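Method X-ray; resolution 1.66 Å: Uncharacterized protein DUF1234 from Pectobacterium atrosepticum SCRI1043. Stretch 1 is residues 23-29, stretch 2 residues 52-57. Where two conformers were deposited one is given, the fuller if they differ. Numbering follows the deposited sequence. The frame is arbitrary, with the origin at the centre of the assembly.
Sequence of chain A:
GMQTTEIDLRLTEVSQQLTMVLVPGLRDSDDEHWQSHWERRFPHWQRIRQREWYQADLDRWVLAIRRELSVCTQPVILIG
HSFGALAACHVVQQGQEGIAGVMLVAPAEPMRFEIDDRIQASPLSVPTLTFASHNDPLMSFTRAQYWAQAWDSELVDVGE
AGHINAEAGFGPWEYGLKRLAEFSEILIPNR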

# COMPACT_ATOMS: atom_id res chain seq x y z
N VAL A 23 -5.48 -0.25 1.70
CA VAL A 23 -5.57 0.95 2.54
C VAL A 23 -5.58 2.26 1.72
O VAL A 23 -4.53 2.77 1.36
CB VAL A 23 -4.43 1.03 3.57
CG1 VAL A 23 -4.70 2.12 4.59
CG2 VAL A 23 -4.24 -0.36 4.29
N PRO A 24 -6.77 2.80 1.41
CA PRO A 24 -6.86 4.08 0.70
C PRO A 24 -6.42 5.26 1.53
O PRO A 24 -6.36 5.16 2.77
CB PRO A 24 -8.35 4.19 0.33
CG PRO A 24 -8.85 2.76 0.40
CD PRO A 24 -8.10 2.19 1.58
N GLY A 25 -6.13 6.36 0.84
CA GLY A 25 -5.88 7.62 1.50
C GLY A 25 -7.12 8.51 1.61
O GLY A 25 -8.25 8.05 1.61
N LEU A 26 -6.87 9.83 1.68
CA LEU A 26 -7.94 10.81 1.87
C LEU A 26 -9.03 10.69 0.81
O LEU A 26 -8.74 10.55 -0.39
CB LEU A 26 -7.35 12.22 1.84
CG LEU A 26 -8.12 13.33 2.56
CD1 LEU A 26 -7.97 13.25 4.07
CD2 LEU A 26 -7.63 14.70 2.07
N ARG A 27 -10.28 10.78 1.26
CA ARG A 27 -11.49 10.75 0.44
C ARG A 27 -11.84 9.36 -0.08
O ARG A 27 -12.79 9.23 -0.83
CB ARG A 27 -11.44 11.73 -0.76
CG ARG A 27 -11.00 13.14 -0.38
CD ARG A 27 -11.30 14.13 -1.48
NE ARG A 27 -10.85 15.46 -1.09
CZ ARG A 27 -9.60 15.90 -1.24
NH1 ARG A 27 -8.67 15.17 -1.84
NH2 ARG A 27 -9.28 17.11 -0.82
N ASP A 28 -11.07 8.35 0.30
CA ASP A 28 -11.21 6.98 -0.21
C ASP A 28 -10.71 6.86 -1.65
O ASP A 28 -10.47 7.85 -2.32
CB ASP A 28 -12.65 6.50 -0.10
CG ASP A 28 -12.77 5.00 0.12
OD1 ASP A 28 -11.75 4.27 0.09
OD2 ASP A 28 -13.90 4.56 0.34
N SER A 29 -10.60 5.64 -2.14
CA SER A 29 -10.24 5.43 -3.52
C SER A 29 -11.48 5.26 -4.35
O SER A 29 -12.29 4.37 -4.13
CB SER A 29 -9.36 4.19 -3.62
OG SER A 29 -8.13 4.47 -2.99
N GLU A 52 -15.65 8.35 8.18
CA GLU A 52 -15.22 9.65 7.69
C GLU A 52 -13.90 9.52 6.94
O GLU A 52 -12.92 9.03 7.49
CB GLU A 52 -15.06 10.62 8.84
N TRP A 53 -13.88 9.92 5.68
CA TRP A 53 -12.67 9.86 4.87
C TRP A 53 -12.05 11.22 4.54
O TRP A 53 -10.96 11.28 3.95
CB TRP A 53 -12.97 9.15 3.55
CG TRP A 53 -13.21 7.67 3.70
CD1 TRP A 53 -14.39 7.04 3.89
CD2 TRP A 53 -12.21 6.65 3.65
NE1 TRP A 53 -14.20 5.69 3.97
CE2 TRP A 53 -12.85 5.42 3.83
CE3 TRP A 53 -10.82 6.66 3.46
CZ2 TRP A 53 -12.18 4.21 3.83
CZ3 TRP A 53 -10.14 5.45 3.47
CH2 TRP A 53 -10.82 4.25 3.63
N TYR A 54 -12.74 12.31 4.89
CA TYR A 54 -12.32 13.61 4.38
C TYR A 54 -11.38 14.36 5.28
O TYR A 54 -10.84 15.36 4.89
CB TYR A 54 -13.51 14.47 3.99
CG TYR A 54 -14.00 14.10 2.62
CD1 TYR A 54 -14.65 12.89 2.39
CD2 TYR A 54 -13.78 14.94 1.54
CE1 TYR A 54 -15.07 12.53 1.17
CE2 TYR A 54 -14.22 14.61 0.30
CZ TYR A 54 -14.86 13.39 0.11
OH TYR A 54 -15.32 13.00 -1.12
N GLN A 55 -11.13 13.85 6.47
CA GLN A 55 -10.20 14.49 7.37
C GLN A 55 -9.06 13.55 7.62
O GLN A 55 -9.30 12.43 8.04
CB GLN A 55 -10.90 14.88 8.69
CG GLN A 55 -11.19 16.38 8.80
N ALA A 56 -7.82 13.99 7.36
CA ALA A 56 -6.64 13.16 7.64
C ALA A 56 -6.55 13.02 9.13
O ALA A 56 -6.37 13.98 9.81
CB ALA A 56 -5.39 13.80 7.13
N ASP A 57 -6.73 11.83 9.64
CA ASP A 57 -6.53 11.60 11.06
C ASP A 57 -5.84 10.28 11.19
O ASP A 57 -6.39 9.24 10.79
CB ASP A 57 -7.87 11.58 11.76
CG ASP A 57 -7.75 11.49 13.26
OD1 ASP A 57 -7.49 10.38 13.80
OD2 ASP A 57 -7.98 12.53 13.91

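The most unusual feature of this contact is that two polar side chains, D28 and R27, place aliphatic carbons over the faces of aromatic rings. The CB of D28 lies 4.0 Å from the centroid of the five-membered ring of W53, only 18° off the ring normal, and the CG of R27 lies 3.9 Å from the centroid of the Y54 ring, 23° off its normal. Both are CH-pi contacts over a ring face, where slightly positive C-H groups meet the electron-rich pi cloud.

A single hydrogen bond joins the two stretches. The backbone N of R27 donates to the backbone O of W53 at 2.8 Å, with a nearly straight N-H...O angle of 167°. Here the CA atoms of the two stretches come closest, those of R27 and W53 being 4.7 Å apart.

The loop carrying R27 is a type II beta turn from G25 to D28, closed by a bond from D28 N to G25 O of 3.1 Å. R27 occupies its third position with phi/psi of 74/3, a left-handed conformation that glycine adopts most easily but that a residue with a side chain can also reach. The carbonyl that closes the turn also meets the edge of the indole, with G25 O 3.5 Å from W53 CE3, an approach that suits the weakly positive ring hydrogens.

W53 gives up more surface to the contact than any other residue, and its broad, flat indole suits neighbours of several kinds. The carboxylate of D28 reaches over one face, D28 OD1 lying 3.7 Å from W53 CH2. D28 OD1 also accepts a weak hydrogen bond from S29 N at 2.9 Å, so the aspartate's polar end is engaged while its CB rests on the ring. P24, compact and apolar, adds a van der Waals contact from its CB to W53 CZ3 at 3.8 Å.

L26 serves the apolar part of the contact. Its CA-to-CB bond points sideways, but the end of the side chain comes nearer and lies along the backbone of the second stretch: L26 CD1 is 3.6 Å from W53 O and 3.4 Å from A56 N. The small methyl of A56 completes this packing, with its CB 4.0 Å from L26 CD1. At the exposed margin, the long aliphatic portion of R27 suits its place beside Y54, whose CE2 lies 3.5 Å from R27 CD.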